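Local coordinates for protein 2,3-dihydroxybenzoate-AMP ligase (Mycobacterium smegmatis, PDB 5KEI) that belongs to the ANL clan of AMP-binding enzymes and combines a large AMP-binding region with a smaller C-terminal domain, at residues L333-A338 / L372-G377; L305-A310 / A338-G343; S19-G24 / G95-V100. All coordinates share one frame; numbering follows the deposited sequence.

Contacts 1 and 2 lie side by side on one side of the chain, their centres about 10 Å apart, and both use helix 335-344 and its A338. Contact 2 is buried and wholly apolar, joining helices 303-310 and 335-344. Contact 1 is partly buried and sets the start of that helix against the end of helix 369-374 through methyl packing and a bridging water. A salt bridge between E373 and R342 ties the two contacts together. Contact 3 lies on the opposite side of the chain's centre, centred about 39 Å and 41 Å from theirs; there, in a partly buried contact, a buried arginine of strand 97-101 holds the N-terminal loop.

Contact 1 (L333-A338 / L372-G377); sequences LAAPDA and LENTQG
A water-bridged, methyl-lined contact sets the N-terminal turn of helix 335-344 against the C-terminal end of helix 369-374, beside strand 349-354. The A335 methyl comes in against the last turn of 369-374: its CB lies 3.2 Å from E373 O and 3.5 Å from N374 OD1, and its CA adds a CA-H...O contact to the same carbonyl. One turn on, A338 CB sits 3.7 Å from E373 CA and 3.8 Å from E373 CG, so A335 covers the carbonyl end of E373 and A338 its CA and side-chain root. CG of E373 is anti to the carbonyl carbon, and the chain is extended beyond it (chi2 -176°), which carries the carboxylate past A338 to a salt bridge with R342. One water, giving both its protons, to L333 O (2.6 Å) and E373 O (2.8 Å), satisfies two acceptors that cannot bond each other, and weakly accepts from Q376 NE2. The Q376 amide, bent at chi2, is anchored by V452 N and Q351 OE1, while N374 ND2 turns back to E370 O. L333 and A338 rest on strand 349-354, against which the junction of the two helices lies.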
ATOM      1  N   LEU A 333      -9.136 -15.411  -2.451  1.00 29.13           N
ATOM      2  CA  LEU A 333      -9.727 -16.238  -3.488  1.00 29.28           C
ATOM      3  C   LEU A 333     -10.256 -17.523  -2.860  1.00 33.35           C
ATOM      4  O   LEU A 333      -9.487 -18.319  -2.315  1.00 25.59           O
ATOM      5  CB  LEU A 333      -8.712 -16.558  -4.576  1.00 26.37           C
ATOM      6  CG  LEU A 333      -9.260 -17.281  -5.799  1.00 27.48           C
ATOM      7  CD1 LEU A 333     -10.343 -16.448  -6.439  1.00 24.10           C
ATOM      8  CD2 LEU A 333      -8.139 -17.566  -6.792  1.00 29.25           C
ATOM      9  N   ALA A 334     -11.571 -17.706  -2.917  1.00 31.25           N
ATOM     10  CA  ALA A 334     -12.192 -18.938  -2.450  1.00 32.33           C
ATOM     11  C   ALA A 334     -11.728 -20.097  -3.340  1.00 31.10           C
ATOM     12  O   ALA A 334     -11.548 -19.928  -4.539  1.00 32.45           O
ATOM     13  CB  ALA A 334     -13.724 -18.805  -2.455  1.00 28.00           C
ATOM     14  N   ALA A 335     -11.519 -21.265  -2.749  1.00 31.19           N
ATOM     15  CA  ALA A 335     -10.964 -22.405  -3.482  1.00 33.10           C
ATOM     16  C   ALA A 335     -11.816 -22.866  -4.688  1.00 32.58           C
ATOM     17  O   ALA A 335     -11.255 -23.161  -5.747  1.00 32.23           O
ATOM     18  CB  ALA A 335     -10.721 -23.571  -2.515  1.00 29.95           C
ATOM     19  N   PRO A 336     -13.160 -22.923  -4.549  1.00 30.93           N
ATOM     20  CA  PRO A 336     -13.959 -23.154  -5.767  1.00 29.88           C
ATOM     21  C   PRO A 336     -13.689 -22.122  -6.872  1.00 32.65           C
ATOM     22  O   PRO A 336     -13.629 -22.485  -8.044  1.00 38.06           O
ATOM     23  CB  PRO A 336     -15.415 -23.044  -5.269  1.00 26.81           C
ATOM     24  CG  PRO A 336     -15.345 -23.449  -3.837  1.00 27.81           C
ATOM     25  CD  PRO A 336     -13.993 -22.972  -3.331  1.00 32.11           C
ATOM     26  N   ASP A 337     -13.524 -20.856  -6.512  1.00 30.15           N
ATOM     27  CA  ASP A 337     -13.229 -19.829  -7.515  1.00 30.41           C
ATOM     28  C   ASP A 337     -11.817 -19.994  -8.071  1.00 28.98           C
ATOM     29  O   ASP A 337     -11.584 -19.762  -9.257  1.00 27.81           O
ATOM     30  CB  ASP A 337     -13.414 -18.435  -6.926  1.00 26.85           C
ATOM     31  CG  ASP A 337     -14.849 -18.144  -6.572  1.00 34.81           C
ATOM     32  OD1 ASP A 337     -15.741 -18.537  -7.354  1.00 40.40           O
ATOM     33  OD2 ASP A 337     -15.095 -17.534  -5.506  1.00 40.50           O
ATOM     34  N   ALA A 338     -10.881 -20.419  -7.226  1.00 31.28           N
ATOM     35  CA  ALA A 338      -9.549 -20.794  -7.704  1.00 28.92           C
ATOM     36  C   ALA A 338      -9.668 -21.897  -8.725  1.00 32.66           C
ATOM     37  O   ALA A 338      -8.989 -21.866  -9.759  1.00 32.29           O
ATOM     38  CB  ALA A 338      -8.658 -21.229  -6.567  1.00 28.82           C
ATOM     39  N   LEU A 372      -1.991 -24.112  -4.949  1.00 30.27           N
ATOM     40  CA  LEU A 372      -2.473 -22.963  -5.706  1.00 29.45           C
ATOM     41  C   LEU A 372      -3.924 -22.614  -5.357  1.00 32.49           C
ATOM     42  O   LEU A 372      -4.320 -21.450  -5.392  1.00 32.99           O
ATOM     43  CB  LEU A 372      -2.378 -23.221  -7.211  1.00 26.88           C
ATOM     44  CG  LEU A 372      -1.020 -23.570  -7.810  1.00 32.07           C
ATOM     45  CD1 LEU A 372      -1.116 -23.745  -9.324  1.00 29.36           C
ATOM     46  CD2 LEU A 372       0.019 -22.516  -7.453  1.00 29.44           C
ATOM     47  N   GLU A 373      -4.713 -23.625  -5.016  1.00 31.61           N
ATOM     48  CA  GLU A 373      -6.150 -23.438  -4.885  1.00 31.79           C
ATOM     49  C   GLU A 373      -6.597 -23.298  -3.428  1.00 31.84           C
ATOM     50  O   GLU A 373      -7.656 -22.744  -3.170  1.00 31.38           O
ATOM     51  CB  GLU A 373      -6.906 -24.590  -5.575  1.00 31.31           C
ATOM     52  CG  GLU A 373      -6.794 -24.546  -7.107  1.00 37.68           C
ATOM     53  CD  GLU A 373      -7.616 -25.611  -7.851  1.00 42.51           C
ATOM     54  OE1 GLU A 373      -8.326 -26.412  -7.203  1.00 47.13           O
ATOM     55  OE2 GLU A 373      -7.546 -25.641  -9.105  1.00 43.37           O
ATOM     56  N   ASN A 374      -5.794 -23.754  -2.472  1.00 29.80           N
ATOM     57  CA  ASN A 374      -6.250 -23.711  -1.085  1.00 30.19           C
ATOM     58  C   ASN A 374      -5.376 -22.916  -0.127  1.00 31.66           C
ATOM     59  O   ASN A 374      -5.625 -22.938   1.083  1.00 26.32           O
ATOM     60  CB  ASN A 374      -6.394 -25.129  -0.534  1.00 30.67           C
ATOM     61  CG  ASN A 374      -7.401 -25.941  -1.301  1.00 31.12           C
ATOM     62  OD1 ASN A 374      -8.586 -25.927  -0.988  1.00 34.33           O
ATOM     63  ND2 ASN A 374      -6.935 -26.658  -2.314  1.00 28.92           N
ATOM     64  N   THR A 375      -4.341 -22.252  -0.645  1.00 30.24           N
ATOM     65  CA  THR A 375      -3.461 -21.451   0.215  1.00 31.04           C
ATOM     66  C   THR A 375      -3.322 -20.024  -0.307  1.00 28.07           C
ATOM     67  O   THR A 375      -3.604 -19.750  -1.469  1.00 28.70           O
ATOM     68  CB  THR A 375      -2.026 -22.080   0.359  1.00 32.08           C
ATOM     69  OG1 THR A 375      -1.256 -21.867  -0.836  1.00 31.04           O
ATOM     70  CG2 THR A 375      -2.110 -23.571   0.654  1.00 32.21           C
ATOM     71  N   GLN A 376      -2.878 -19.115   0.554  1.00 28.14           N
ATOM     72  CA  GLN A 376      -2.511 -17.782   0.096  1.00 30.71           C
ATOM     73  C   GLN A 376      -0.980 -17.598   0.154  1.00 30.96           C
ATOM     74  O   GLN A 376      -0.495 -16.514   0.484  1.00 27.00           O
ATOM     75  CB  GLN A 376      -3.222 -16.698   0.922  1.00 30.66           C
ATOM     76  CG  GLN A 376      -4.720 -16.558   0.658  1.00 27.31           C
ATOM     77  CD  GLN A 376      -5.522 -17.801   1.009  1.00 31.68           C
ATOM     78  OE1 GLN A 376      -5.676 -18.154   2.192  1.00 30.04           O
ATOM     79  NE2 GLN A 376      -6.052 -18.475  -0.026  1.00 26.79           N
ATOM     80  N   GLY A 377      -0.233 -18.660  -0.161  1.00 28.04           N
ATOM     81  CA  GLY A 377       1.215 -18.572  -0.324  1.00 28.97           C
ATOM     82  C   GLY A 377       2.070 -18.625   0.933  1.00 30.67           C
ATOM     83  O   GLY A 377       1.610 -19.055   1.991  1.00 36.93           O
TER
HETATM   84  O   HOH W   1      -8.147 -20.451  -1.619  1.00 27.50           O

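Contact 2 (L305-A310 / A338-G343); sequences LAKLWA and AALVRG
Two neighbouring helices of successive beta-alpha-beta crossovers pack together here: helix 303-310 links strand 298-301 to strand 325-328, and helix 335-344 links 325-328 to strand 349-354. Their short segments run at 47° to each other, with the axes 9.0 Å apart at closest approach. The interface is apolar and small, built on two alanines one turn apart, A306 and A310, which meet the adjacent residues L340 and V341. The CB of A310 points toward the other helix. It lies 3.8 Å from L340 CG and 4.0 Å from L340 CD2, and it also comes near V341 CA, so that the methyl sits against the branch point of the leucine and the backbone beside it. The smallness of this side chain matches the close backbone approach, A310 CA being 5.6 Å from V341 CA. L340 has its CG anti to the backbone N (chi1 180°), which directs the isobutyl group toward helix 303-310. Its CD2 also reaches K307 CG at 4.1 Å, the two chains crossing at about a right angle. At the other end V341 presents one branch: CG2, anti to the carbonyl carbon, lies 4.0 Å from A306 CB and equally far from A306 O, touching the methyl and the carbonyl at once. K307 lends its aliphatic root to the packing. The chain then bends at chi3 (61°) and leads its NZ away to a long, weak ion pair with D337 of helix 335-344. W309, on another side of its helix, packs on strand 298-301 and helix 284-294, while R342 turns to E373 and P347. Such crossovers, with helices side by side on a mainly parallel sheet, are typical of the large domain of ANL enzymes.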
ATOM      1  N   LEU A 305     -12.628  -9.956 -10.075  1.00 29.24           N
ATOM      2  CA  LEU A 305     -12.352  -9.735 -11.485  1.00 27.80           C
ATOM      3  C   LEU A 305     -11.815 -10.986 -12.164  1.00 32.87           C
ATOM      4  O   LEU A 305     -12.089 -11.226 -13.343  1.00 33.29           O
ATOM      5  CB  LEU A 305     -11.369  -8.582 -11.661  1.00 24.41           C
ATOM      6  CG  LEU A 305     -11.237  -8.096 -13.102  1.00 30.65           C
ATOM      7  CD1 LEU A 305     -12.601  -7.876 -13.734  1.00 33.57           C
ATOM      8  CD2 LEU A 305     -10.400  -6.832 -13.175  1.00 36.48           C
ATOM      9  N   ALA A 306     -11.046 -11.782 -11.426  1.00 29.13           N
ATOM     10  CA  ALA A 306     -10.555 -13.045 -11.955  1.00 30.03           C
ATOM     11  C   ALA A 306     -11.733 -13.974 -12.275  1.00 34.62           C
ATOM     12  O   ALA A 306     -11.749 -14.645 -13.312  1.00 32.83           O
ATOM     13  CB  ALA A 306      -9.596 -13.702 -10.975  1.00 28.65           C
ATOM     14  N   LYS A 307     -12.723 -13.996 -11.383  1.00 30.83           N
ATOM     15  CA  LYS A 307     -13.896 -14.844 -11.553  1.00 32.37           C
ATOM     16  C   LYS A 307     -14.733 -14.384 -12.747  1.00 34.92           C
ATOM     17  O   LYS A 307     -15.205 -15.198 -13.535  1.00 32.51           O
ATOM     18  CB  LYS A 307     -14.743 -14.865 -10.266  1.00 33.17           C
ATOM     19  CG  LYS A 307     -16.039 -15.642 -10.410  1.00 36.32           C
ATOM     20  CD  LYS A 307     -16.621 -16.119  -9.078  1.00 41.51           C
ATOM     21  CE  LYS A 307     -16.977 -14.991  -8.121  1.00 50.47           C
ATOM     22  NZ  LYS A 307     -17.572 -15.510  -6.828  1.00 48.92           N
ATOM     23  N   LEU A 308     -14.898 -13.073 -12.878  1.00 35.50           N
ATOM     24  CA  LEU A 308     -15.605 -12.497 -14.015  1.00 33.53           C
ATOM     25  C   LEU A 308     -14.940 -12.876 -15.349  1.00 37.04           C
ATOM     26  O   LEU A 308     -15.635 -13.280 -16.271  1.00 41.14           O
ATOM     27  CB  LEU A 308     -15.704 -10.972 -13.858  1.00 33.84           C
ATOM     28  CG  LEU A 308     -16.470 -10.206 -14.940  1.00 39.02           C
ATOM     29  CD1 LEU A 308     -17.938 -10.562 -14.916  1.00 38.93           C
ATOM     30  CD2 LEU A 308     -16.267  -8.686 -14.832  1.00 35.83           C
ATOM     31  N   TRP A 309     -13.609 -12.775 -15.452  1.00 36.41           N
ATOM     32  CA  TRP A 309     -12.897 -13.166 -16.681  1.00 34.06           C
ATOM     33  C   TRP A 309     -13.093 -14.622 -17.031  1.00 40.16           C
ATOM     34  O   TRP A 309     -13.197 -14.971 -18.200  1.00 45.88           O
ATOM     35  CB  TRP A 309     -11.386 -12.954 -16.575  1.00 35.72           C
ATOM     36  CG  TRP A 309     -10.892 -11.557 -16.655  1.00 36.16           C
ATOM     37  CD1 TRP A 309     -11.601 -10.416 -16.445  1.00 33.41           C
ATOM     38  CD2 TRP A 309      -9.552 -11.153 -16.956  1.00 31.62           C
ATOM     39  NE1 TRP A 309     -10.788  -9.324 -16.600  1.00 35.91           N
ATOM     40  CE2 TRP A 309      -9.524  -9.749 -16.912  1.00 32.36           C
ATOM     41  CE3 TRP A 309      -8.375 -11.848 -17.258  1.00 30.30           C
ATOM     42  CZ2 TRP A 309      -8.359  -9.017 -17.155  1.00 31.64           C
ATOM     43  CZ3 TRP A 309      -7.230 -11.128 -17.510  1.00 32.12           C
ATOM     44  CH2 TRP A 309      -7.227  -9.720 -17.458  1.00 30.58           C
ATOM     45  N   ALA A 310     -13.059 -15.470 -16.010  1.00 37.04           N
ATOM     46  CA  ALA A 310     -13.180 -16.914 -16.180  1.00 36.93           C
ATOM     47  C   ALA A 310     -14.535 -17.288 -16.792  1.00 41.98           C
ATOM     48  O   ALA A 310     -14.609 -18.046 -17.755  1.00 45.11           O
ATOM     49  CB  ALA A 310     -12.983 -17.618 -14.837  1.00 28.34           C
ATOM     50  N   ALA A 338     -10.881 -20.419  -7.226  1.00 31.28           N
ATOM     51  CA  ALA A 338      -9.549 -20.794  -7.704  1.00 28.92           C
ATOM     52  C   ALA A 338      -9.668 -21.897  -8.725  1.00 32.66           C
ATOM     53  O   ALA A 338      -8.989 -21.866  -9.759  1.00 32.29           O
ATOM     54  CB  ALA A 338      -8.658 -21.229  -6.567  1.00 28.82           C
ATOM     55  N   ALA A 339     -10.549 -22.859  -8.436  1.00 32.17           N
ATOM     56  CA  ALA A 339     -10.777 -23.984  -9.341  1.00 35.41           C
ATOM     57  C   ALA A 339     -11.241 -23.480 -10.686  1.00 30.35           C
ATOM     58  O   ALA A 339     -10.694 -23.873 -11.728  1.00 34.01           O
ATOM     59  CB  ALA A 339     -11.811 -24.968  -8.753  1.00 33.61           C
ATOM     60  N   LEU A 340     -12.255 -22.615 -10.655  1.00 31.54           N
ATOM     61  CA  LEU A 340     -12.818 -22.034 -11.878  1.00 35.85           C
ATOM     62  C   LEU A 340     -11.749 -21.327 -12.689  1.00 34.61           C
ATOM     63  O   LEU A 340     -11.620 -21.524 -13.897  1.00 33.64           O
ATOM     64  CB  LEU A 340     -13.935 -21.047 -11.556  1.00 34.58           C
ATOM     65  CG  LEU A 340     -14.595 -20.375 -12.763  1.00 30.52           C
ATOM     66  CD1 LEU A 340     -15.339 -21.410 -13.574  1.00 34.25           C
ATOM     67  CD2 LEU A 340     -15.546 -19.298 -12.295  1.00 28.11           C
ATOM     68  N   VAL A 341     -10.973 -20.509 -11.996  1.00 32.29           N
ATOM     69  CA  VAL A 341      -9.939 -19.728 -12.638  1.00 31.49           C
ATOM     70  C   VAL A 341      -8.917 -20.599 -13.358  1.00 34.06           C
ATOM     71  O   VAL A 341      -8.556 -20.312 -14.496  1.00 39.56           O
ATOM     72  CB  VAL A 341      -9.227 -18.834 -11.620  1.00 30.39           C
ATOM     73  CG1 VAL A 341      -7.892 -18.333 -12.177  1.00 33.37           C
ATOM     74  CG2 VAL A 341     -10.139 -17.693 -11.224  1.00 25.70           C
ATOM     75  N   ARG A 342      -8.437 -21.667 -12.738  1.00 31.44           N
ATOM     76  CA  ARG A 342      -7.423 -22.422 -13.466  1.00 38.97           C
ATOM     77  C   ARG A 342      -7.995 -23.635 -14.195  1.00 35.96           C
ATOM     78  O   ARG A 342      -7.286 -24.577 -14.515  1.00 43.37           O
ATOM     79  CB  ARG A 342      -6.257 -22.816 -12.547  1.00 37.28           C
ATOM     80  CG  ARG A 342      -6.577 -23.562 -11.311  1.00 34.64           C
ATOM     81  CD  ARG A 342      -5.316 -23.656 -10.452  1.00 34.30           C
ATOM     82  NE  ARG A 342      -4.195 -24.270 -11.168  1.00 37.36           N
ATOM     83  CZ  ARG A 342      -4.092 -25.574 -11.446  1.00 40.21           C
ATOM     84  NH1 ARG A 342      -5.053 -26.432 -11.090  1.00 36.46           N
ATOM     85  NH2 ARG A 342      -3.028 -26.021 -12.099  1.00 36.91           N
ATOM     86  N   GLY A 343      -9.286 -23.590 -14.483  1.00 39.26           N
ATOM     87  CA  GLY A 343      -9.872 -24.537 -15.409  1.00 37.61           C
ATOM     88  C   GLY A 343     -10.344 -23.783 -16.638  1.00 41.52           C
ATOM     89  O   GLY A 343     -10.463 -24.341 -17.724  1.00 44.16           O
TER

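Contact 3 (S19-G24 / G95-V100); sequences SSLLAG and GDRVLV
R97, at the start of strand 97-101 in a mainly parallel beta-sheet, reaches out to grip the N-terminal loop that precedes helix 30-38. Its NH1 donates a hydrogen bond to S20 OG at 2.9 Å, somewhat bent (137° at the hydrogen). The serine oxygen approaches the edge of the guanidinium, only 16° out of its plane, and S20 places it there by holding OG in the crowded position between its backbone N and carbonyl carbon. One face of the guanidinium is covered by L21, whose CA and CB each come within 3.7 Å of R97 NH2. Arginine and loop thus meet in two ways, polar at the edge and apolar over the face. The guanidinium is steered by its own chain: the aliphatic part is extended through chi2 and then bends at chi3 (-86°), swinging the group back over the turn that leads into the strand. There NH2 makes a weak bond to G95 O, and R97 NE reaches S141 O, also weakly, so each of the three guanidinium nitrogens has a partner, which probably restrains the group's rotation. L21 is backed in turn by V121 of the adjacent strand 121-124. The loop curls behind S20, whose carbonyl accepts the amide of G24, and G24 pairs by backbone with N417. Just before S20, S19 is exposed and poorly ordered. G95, buried, has a positive phi at which a CB would be jammed against the carbonyl O of the residue before, so the backbone itself calls for glycine, and S19 OG lies 3.9 Å from G95 CA.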
ATOM      1  N   SER A  19      14.303  19.186   4.855  1.00 78.18           N
ATOM      2  CA  SER A  19      13.630  17.888   4.818  1.00 69.26           C
ATOM      3  C   SER A  19      13.175  17.346   6.177  1.00 64.21           C
ATOM      4  O   SER A  19      13.937  16.769   6.966  1.00 60.89           O
ATOM      5  CB  SER A  19      14.513  16.856   4.124  1.00 61.70           C
ATOM      6  OG  SER A  19      14.398  17.017   2.721  1.00 65.22           O
ATOM      7  N   SER A  20      11.888  17.556   6.404  1.00 54.37           N
ATOM      8  CA  SER A  20      11.105  16.839   7.380  1.00 49.35           C
ATOM      9  C   SER A  20      10.821  15.439   6.868  1.00 45.94           C
ATOM     10  O   SER A  20      10.014  14.717   7.460  1.00 41.54           O
ATOM     11  CB  SER A  20       9.794  17.573   7.624  1.00 43.97           C
ATOM     12  OG  SER A  20       9.255  17.958   6.367  1.00 39.84           O
ATOM     13  N   LEU A  21      11.442  15.078   5.742  1.00 43.84           N
ATOM     14  CA  LEU A  21      11.350  13.717   5.237  1.00 40.00           C
ATOM     15  C   LEU A  21      11.830  12.779   6.330  1.00 38.73           C
ATOM     16  O   LEU A  21      11.179  11.787   6.618  1.00 39.05           O
ATOM     17  CB  LEU A  21      12.171  13.523   3.961  1.00 37.43           C
ATOM     18  CG  LEU A  21      12.317  12.058   3.518  1.00 35.75           C
ATOM     19  CD1 LEU A  21      10.959  11.413   3.348  1.00 34.92           C
ATOM     20  CD2 LEU A  21      13.134  11.895   2.230  1.00 34.07           C
ATOM     21  N   LEU A  22      12.954  13.119   6.956  1.00 43.24           N
ATOM     22  CA  LEU A  22      13.527  12.288   8.016  1.00 41.64           C
ATOM     23  C   LEU A  22      12.712  12.385   9.302  1.00 38.33           C
ATOM     24  O   LEU A  22      12.692  11.452  10.115  1.00 38.25           O
ATOM     25  CB  LEU A  22      14.986  12.673   8.272  1.00 33.10           C
ATOM     26  CG  LEU A  22      15.901  12.269   7.111  1.00 48.23           C
ATOM     27  CD1 LEU A  22      17.381  12.426   7.460  1.00 48.44           C
ATOM     28  CD2 LEU A  22      15.595  10.830   6.658  1.00 44.16           C
ATOM     29  N   ALA A  23      12.019  13.505   9.465  1.00 35.99           N
ATOM     30  CA  ALA A  23      11.225  13.744  10.670  1.00 39.06           C
ATOM     31  C   ALA A  23      10.034  12.797  10.796  1.00 34.31           C
ATOM     32  O   ALA A  23       9.637  12.440  11.910  1.00 34.04           O
ATOM     33  CB  ALA A  23      10.743  15.193  10.707  1.00 40.26           C
ATOM     34  N   GLY A  24       9.464  12.400   9.661  1.00 30.24           N
ATOM     35  CA  GLY A  24       8.298  11.535   9.653  1.00 33.14           C
ATOM     36  C   GLY A  24       8.636  10.065   9.522  1.00 32.19           C
ATOM     37  O   GLY A  24       7.757   9.200   9.610  1.00 34.82           O
ATOM     38  N   GLY A  95      13.691  15.401  -1.687  1.00 40.58           N
ATOM     39  CA  GLY A  95      12.991  15.175  -0.437  1.00 37.69           C
ATOM     40  C   GLY A  95      11.561  15.689  -0.432  1.00 34.36           C
ATOM     41  O   GLY A  95      10.756  15.273   0.392  1.00 36.73           O
ATOM     42  N   ASP A  96      11.250  16.608  -1.337  1.00 31.30           N
ATOM     43  CA  ASP A  96       9.901  17.171  -1.430  1.00 33.98           C
ATOM     44  C   ASP A  96       8.902  16.096  -1.814  1.00 35.23           C
ATOM     45  O   ASP A  96       9.144  15.305  -2.717  1.00 31.95           O
ATOM     46  CB  ASP A  96       9.846  18.303  -2.460  1.00 35.98           C
ATOM     47  CG  ASP A  96      10.354  19.635  -1.902  1.00 43.00           C
ATOM     48  OD1 ASP A  96      10.784  19.659  -0.725  1.00 40.77           O
ATOM     49  OD2 ASP A  96      10.314  20.653  -2.643  1.00 43.74           O
ATOM     50  N   ARG A  97       7.760  16.073  -1.151  1.00 36.51           N
ATOM     51  CA  ARG A  97       6.790  15.043  -1.476  1.00 30.29           C
ATOM     52  C   ARG A  97       5.751  15.615  -2.418  1.00 31.80           C
ATOM     53  O   ARG A  97       5.383  16.790  -2.340  1.00 32.93           O
ATOM     54  CB  ARG A  97       6.238  14.474  -0.175  1.00 31.04           C
ATOM     55  CG  ARG A  97       7.468  14.079   0.655  1.00 32.78           C
ATOM     56  CD  ARG A  97       7.235  13.621   2.028  1.00 37.84           C
ATOM     57  NE  ARG A  97       7.148  14.683   3.026  1.00 40.24           N
ATOM     58  CZ  ARG A  97       8.129  15.511   3.373  1.00 33.54           C
ATOM     59  NH1 ARG A  97       7.906  16.395   4.333  1.00 36.20           N
ATOM     60  NH2 ARG A  97       9.303  15.490   2.763  1.00 34.32           N
ATOM     61  N   VAL A  98       5.359  14.791  -3.376  1.00 28.74           N
ATOM     62  CA  VAL A  98       4.482  15.199  -4.454  1.00 26.88           C
ATOM     63  C   VAL A  98       3.336  14.201  -4.555  1.00 27.00           C
ATOM     64  O   VAL A  98       3.559  13.007  -4.730  1.00 26.85           O
ATOM     65  CB  VAL A  98       5.258  15.290  -5.805  1.00 23.50           C
ATOM     66  CG1 VAL A  98       4.308  15.587  -6.976  1.00 25.26           C
ATOM     67  CG2 VAL A  98       6.381  16.351  -5.708  1.00 30.24           C
ATOM     68  N   LEU A  99       2.108  14.686  -4.440  1.00 30.27           N
ATOM     69  CA  LEU A  99       0.947  13.810  -4.555  1.00 29.55           C
ATOM     70  C   LEU A  99       0.761  13.423  -6.008  1.00 27.99           C
ATOM     71  O   LEU A  99       0.750  14.276  -6.884  1.00 30.72           O
ATOM     72  CB  LEU A  99      -0.316  14.489  -4.023  1.00 30.33           C
ATOM     73  CG  LEU A  99      -0.352  14.869  -2.547  1.00 32.44           C
ATOM     74  CD1 LEU A  99      -1.704  15.476  -2.183  1.00 34.47           C
ATOM     75  CD2 LEU A  99      -0.069  13.676  -1.677  1.00 29.50           C
ATOM     76  N   VAL A 100       0.609  12.131  -6.265  1.00 29.49           N
ATOM     77  CA  VAL A 100       0.411  11.644  -7.629  1.00 33.59           C
ATOM     78  C   VAL A 100      -0.881  10.820  -7.782  1.00 33.97           C
ATOM     79  O   VAL A 100      -1.128   9.880  -7.018  1.00 30.46           O
ATOM     80  CB  VAL A 100       1.609  10.792  -8.081  1.00 27.83           C
ATOM     81  CG1 VAL A 100       1.430  10.332  -9.519  1.00 30.34           C
ATOM     82  CG2 VAL A 100       2.890  11.571  -7.908  1.00 31.08           C
TER